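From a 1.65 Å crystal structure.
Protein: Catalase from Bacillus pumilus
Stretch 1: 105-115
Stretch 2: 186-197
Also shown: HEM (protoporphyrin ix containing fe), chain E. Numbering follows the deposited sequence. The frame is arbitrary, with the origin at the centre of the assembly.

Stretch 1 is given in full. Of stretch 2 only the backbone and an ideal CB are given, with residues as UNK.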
# COMPACT_ATOMS: atom_id res chain seq x y z
N PRO A 105 19.11 -7.93 19.00
CA PRO A 105 20.31 -8.76 19.14
C PRO A 105 20.10 -10.25 18.80
O PRO A 105 19.01 -10.82 18.96
CB PRO A 105 20.67 -8.63 20.61
CG PRO A 105 20.00 -7.36 21.02
CD PRO A 105 18.73 -7.31 20.28
N GLU A 106 21.18 -10.88 18.39
CA GLU A 106 21.16 -12.29 17.98
C GLU A 106 21.64 -13.22 19.13
O GLU A 106 21.85 -14.42 18.96
CB GLU A 106 21.94 -12.49 16.69
CG GLU A 106 21.21 -11.92 15.46
CD GLU A 106 22.05 -11.96 14.19
OE1 GLU A 106 23.27 -11.62 14.32
OE2 GLU A 106 21.48 -12.20 13.09
N THR A 107 21.71 -12.63 20.31
CA THR A 107 22.04 -13.30 21.58
C THR A 107 20.84 -13.62 22.47
O THR A 107 21.04 -14.06 23.60
CB THR A 107 22.97 -12.37 22.38
OG1 THR A 107 22.49 -11.06 22.31
CG2 THR A 107 24.38 -12.38 21.79
N LEU A 108 19.62 -13.29 22.01
CA LEU A 108 18.43 -13.59 22.77
C LEU A 108 18.02 -15.06 22.68
O LEU A 108 18.34 -15.72 21.71
CB LEU A 108 17.29 -12.73 22.28
CG LEU A 108 17.53 -11.22 22.15
CD1 LEU A 108 16.29 -10.44 21.72
CD2 LEU A 108 18.04 -10.64 23.49
N ARG A 109 17.26 -15.51 23.68
CA ARG A 109 16.73 -16.85 23.67
C ARG A 109 15.59 -16.90 22.67
O ARG A 109 14.73 -16.00 22.69
CB ARG A 109 16.25 -17.23 25.08
CG ARG A 109 15.71 -18.65 25.16
CD ARG A 109 15.42 -19.13 26.59
NE ARG A 109 16.57 -18.92 27.48
CZ ARG A 109 17.66 -19.66 27.49
NH1 ARG A 109 17.77 -20.80 26.78
NH2 ARG A 109 18.65 -19.27 28.23
N ASP A 110 15.57 -17.90 21.82
CA ASP A 110 14.51 -18.00 20.77
C ASP A 110 14.81 -19.26 19.99
O ASP A 110 15.98 -19.58 19.80
CB ASP A 110 14.59 -16.80 19.78
CG ASP A 110 13.32 -15.92 19.71
OD1 ASP A 110 12.28 -16.18 20.36
OD2 ASP A 110 13.44 -14.77 19.10
N PRO A 111 13.79 -19.91 19.43
CA PRO A 111 14.10 -20.75 18.23
C PRO A 111 14.83 -19.92 17.18
O PRO A 111 14.76 -18.68 17.20
CB PRO A 111 12.75 -21.18 17.74
CG PRO A 111 11.81 -20.88 18.85
CD PRO A 111 12.35 -19.67 19.51
N ARG A 112 15.60 -20.58 16.35
CA ARG A 112 16.11 -19.97 15.17
C ARG A 112 15.45 -20.51 13.92
O ARG A 112 15.32 -21.73 13.76
CB ARG A 112 17.61 -20.23 15.06
CG ARG A 112 18.52 -19.13 15.65
CD ARG A 112 18.21 -18.75 17.08
NE ARG A 112 19.11 -17.69 17.61
CZ ARG A 112 18.95 -17.17 18.81
NH1 ARG A 112 17.99 -17.60 19.59
NH2 ARG A 112 19.73 -16.20 19.24
N GLY A 113 15.12 -19.60 13.00
CA GLY A 113 14.64 -20.04 11.69
C GLY A 113 15.74 -20.57 10.82
O GLY A 113 16.88 -20.11 10.88
N PHE A 114 15.35 -21.48 9.97
CA PHE A 114 16.24 -22.22 9.10
C PHE A 114 15.42 -22.53 7.85
O PHE A 114 14.82 -23.58 7.69
CB PHE A 114 16.68 -23.51 9.81
CG PHE A 114 17.90 -24.18 9.23
CD1 PHE A 114 18.03 -24.43 7.87
CD2 PHE A 114 18.90 -24.63 10.09
CE1 PHE A 114 19.16 -25.07 7.37
CE2 PHE A 114 20.01 -25.28 9.61
CZ PHE A 114 20.15 -25.51 8.24
N ALA A 115 15.39 -21.54 6.94
CA ALA A 115 14.49 -21.57 5.76
C ALA A 115 15.29 -21.80 4.49
O ALA A 115 16.19 -21.03 4.21
CB ALA A 115 13.72 -20.24 5.65
N UNK A 186 18.46 -22.98 23.40
CA UNK A 186 17.72 -21.78 23.18
C UNK A 186 18.52 -20.55 22.75
O UNK A 186 17.93 -19.61 22.21
CB UNK A 186 16.96 -21.45 24.47
N UNK A 187 19.85 -20.62 22.87
CA UNK A 187 20.74 -19.62 22.34
C UNK A 187 21.89 -20.29 21.59
O UNK A 187 22.98 -20.49 22.13
CB UNK A 187 21.27 -18.72 23.46
N UNK A 188 21.67 -20.67 20.32
CA UNK A 188 22.77 -21.10 19.49
C UNK A 188 23.94 -20.12 19.44
O UNK A 188 23.73 -18.94 19.50
CB UNK A 188 22.26 -21.35 18.07
N UNK A 189 25.18 -20.65 19.29
CA UNK A 189 26.33 -19.77 19.29
C UNK A 189 26.33 -18.84 18.08
O UNK A 189 26.88 -17.69 18.14
CB UNK A 189 27.62 -20.59 19.32
N UNK A 190 25.82 -19.37 16.98
CA UNK A 190 25.68 -18.63 15.74
C UNK A 190 24.81 -19.52 14.77
O UNK A 190 24.29 -20.53 15.18
CB UNK A 190 27.05 -18.30 15.15
N UNK A 191 24.62 -19.07 13.54
CA UNK A 191 23.75 -19.79 12.63
C UNK A 191 24.41 -21.02 12.01
O UNK A 191 23.72 -21.90 11.55
CB UNK A 191 23.28 -18.85 11.52
N UNK A 192 25.75 -21.09 12.02
CA UNK A 192 26.48 -22.23 11.40
C UNK A 192 26.56 -23.44 12.32
O UNK A 192 26.43 -24.58 11.89
CB UNK A 192 27.90 -21.80 11.01
N UNK A 193 26.68 -23.20 13.61
CA UNK A 193 26.89 -24.30 14.59
C UNK A 193 25.56 -24.65 15.25
O UNK A 193 25.37 -24.52 16.47
CB UNK A 193 27.92 -23.91 15.65
N UNK A 194 24.59 -25.01 14.41
CA UNK A 194 23.19 -25.03 14.77
C UNK A 194 22.49 -26.14 14.01
O UNK A 194 22.82 -26.39 12.85
CB UNK A 194 22.53 -23.68 14.49
N UNK A 195 21.55 -26.78 14.70
CA UNK A 195 20.68 -27.81 14.15
C UNK A 195 19.67 -27.19 13.18
O UNK A 195 19.43 -25.98 13.22
CB UNK A 195 19.96 -28.56 15.27
N UNK A 196 19.14 -28.03 12.25
CA UNK A 196 17.96 -27.65 11.49
C UNK A 196 16.94 -28.76 11.48
O UNK A 196 17.31 -29.94 11.59
CB UNK A 196 18.34 -27.27 10.06
N UNK A 197 15.64 -28.40 11.41
CA UNK A 197 14.57 -29.35 11.51
C UNK A 197 13.42 -28.94 10.56
O UNK A 197 13.07 -27.79 10.55
CB UNK A 197 14.09 -29.45 12.96
CHA HEM E . 8.28 -16.57 9.13
CHB HEM E . 3.66 -17.56 10.21
CHC HEM E . 5.18 -21.72 12.50
CHD HEM E . 9.62 -20.93 10.71
C1A HEM E . 6.91 -16.47 9.26
C2A HEM E . 6.10 -15.37 8.81
C3A HEM E . 4.81 -15.66 9.12
C4A HEM E . 4.80 -16.92 9.74
CMA HEM E . 3.53 -14.94 8.82
CAA HEM E . 6.63 -14.18 8.09
CBA HEM E . 7.04 -14.67 6.69
CGA HEM E . 7.42 -13.56 5.79
O1A HEM E . 8.00 -13.84 4.72
O2A HEM E . 7.07 -12.38 6.03
C1B HEM E . 3.74 -18.78 10.95
C2B HEM E . 2.57 -19.41 11.49
C3B HEM E . 2.97 -20.55 12.14
C4B HEM E . 4.42 -20.67 11.95
CMB HEM E . 1.17 -18.88 11.34
CAB HEM E . 2.16 -21.56 12.83
CBB HEM E . 0.84 -21.59 12.63
C1C HEM E . 6.54 -21.87 12.19
C2C HEM E . 7.23 -23.05 12.35
C3C HEM E . 8.48 -22.82 11.87
C4C HEM E . 8.54 -21.51 11.34
CMC HEM E . 6.68 -24.28 13.03
CAC HEM E . 9.51 -23.79 11.73
CBC HEM E . 9.13 -25.05 11.59
C1D HEM E . 9.56 -19.65 10.14
C2D HEM E . 10.74 -19.03 9.55
C3D HEM E . 10.41 -17.81 9.13
C4D HEM E . 8.99 -17.69 9.46
CMD HEM E . 12.08 -19.71 9.49
CAD HEM E . 11.28 -16.79 8.44
CBD HEM E . 11.33 -17.20 6.95
CGD HEM E . 12.23 -16.18 6.32
O1D HEM E . 13.44 -16.38 6.41
O2D HEM E . 11.78 -15.18 5.71
NA HEM E . 6.08 -17.45 9.82
NB HEM E . 4.78 -19.57 11.26
NC HEM E . 7.31 -20.95 11.51
ND HEM E . 8.52 -18.83 10.07
FE HEM E . 6.73 -19.19 10.64

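At position 186 the carbonyl O accepts a hydrogen bond from Asp-110 N (2.9 Å, N-H...O angle 165°), and the same O takes a CA-H...O contact from Arg-109 CA at 3.3 Å. The ideal CB points toward stretch 1 and would lie 2.5 Å from Arg-109 NH1, a clash; with phi/psi of -64/-13 open to any residue, space rather than backbone angle argues for glycine. It is Gly-186.

Position 187 has extended angles (-133/83) and a CA-to-CB bond running sideways, with the ideal CB 4.5 Å from Leu-108 O, 4.7 Å from Thr-107 O and 4.9 Å from Arg-109 CA. Leu-108 O is already taken by Arg-112 NH1 and NH2 (2.9 Å each), and the flat face of the Arg-109 guanidinium suits a medium aliphatic chain: valine, leucine, isoleucine or methionine. Ile-187 fits, its CG2 3.7 Å from Thr-107 O and its CD1 over one face of the guanidinium, 3.9 Å from Arg-109 NH2.

At 188, phi of -52 permits proline without requiring it. CB lies sideways, 4.8 Å from Arg-112 NE, where an apolar group could pack on the guanidinium. Pro-188 does so: its CD sits over one face, 3.7 Å from Arg-112 NE. That guanidinium is held by its own stretch, with NH2 donating to Glu-106 O (2.8 Å) and NH1 to Asp-110 O (2.8 Å). A water donates to both Glu-106 O and Pro-188 O, joining the backbones.

Positions 189 and 190 point away, so stretch 1 selects little; they are Ala-189 and Asn-190, whose OD1 accepts from the backbone N of position 193 (2.9 Å).

At 191 CB is sideways, and the ideal CB lies 7.1 Å from Glu-106 OE2. A long side chain with a terminal donor would suit, such as tyrosine, lysine or arginine. In Tyr-191, chi1 of -64° (m) brings the end nearer, and OH donates to Glu-106 OE2 at 2.6 Å; Arg-112 CG meets the ring edge, 4.0 Å from CE1.

Position 192 points away and 193 is out of reach: Ala-192 and Glu-193.

Position 194 points toward the Arg-112 aliphatic chain and the Phe-114 ring, but from a distance, favouring a long apolar chain such as methionine or leucine. Met-194 places SD 3.5 Å from Arg-112 CB and CE 3.8 Å from Phe-114 CD2.

Position 195 points away, leaving its side chain free of stretch 1; in Arg-195 the backbone O meets the Phe-114 ring edge, 3.4 Å from CD2.

At 196 an ideal CB would clash with Phe-114 CE2 at 2.6 Å, so glycine is expected. Gly-196 CA approaches Phe-114 CD2 to 3.5 Å.

Position 197 points away; it is Ser-197.

Stretch 2 (186-197) GIPANYAEMRGS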
# COMPACT_ATOMS: atom_id res chain seq x y z
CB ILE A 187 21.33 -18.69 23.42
CG1 ILE A 187 20.26 -18.26 24.43
CG2 ILE A 187 21.97 -17.48 22.72
CD1 ILE A 187 20.75 -17.37 25.53
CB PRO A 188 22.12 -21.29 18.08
CG PRO A 188 20.67 -21.54 18.41
CD PRO A 188 20.40 -20.60 19.59
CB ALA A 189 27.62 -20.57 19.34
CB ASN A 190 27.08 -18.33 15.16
CG ASN A 190 27.91 -19.58 14.96
OD1 ASN A 190 27.51 -20.48 14.21
ND2 ASN A 190 29.10 -19.65 15.61
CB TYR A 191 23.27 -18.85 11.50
CG TYR A 191 22.41 -17.68 11.92
CD1 TYR A 191 21.34 -17.84 12.80
CD2 TYR A 191 22.66 -16.41 11.42
CE1 TYR A 191 20.53 -16.77 13.15
CE2 TYR A 191 21.88 -15.33 11.75
CZ TYR A 191 20.82 -15.49 12.64
OH TYR A 191 20.05 -14.41 12.97
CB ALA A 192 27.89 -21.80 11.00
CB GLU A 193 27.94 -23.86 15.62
CG GLU A 193 29.33 -23.64 15.02
CD GLU A 193 30.35 -23.17 16.04
OE1 GLU A 193 30.73 -21.97 16.04
OE2 GLU A 193 30.78 -24.00 16.85
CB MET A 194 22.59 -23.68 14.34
CG MET A 194 21.18 -23.46 14.71
SD MET A 194 20.58 -21.80 14.23
CE MET A 194 20.23 -21.98 12.48
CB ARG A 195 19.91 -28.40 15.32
CG ARG A 195 19.15 -29.65 15.08
CD ARG A 195 18.31 -30.00 16.30
NE ARG A 195 19.06 -30.01 17.57
CZ ARG A 195 19.57 -31.09 18.17
NH1 ARG A 195 19.42 -32.30 17.66
NH2 ARG A 195 20.23 -30.97 19.32
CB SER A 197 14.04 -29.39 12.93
OG SER A 197 15.08 -29.68 13.86
O HOH W 1 23.26 -16.73 17.87
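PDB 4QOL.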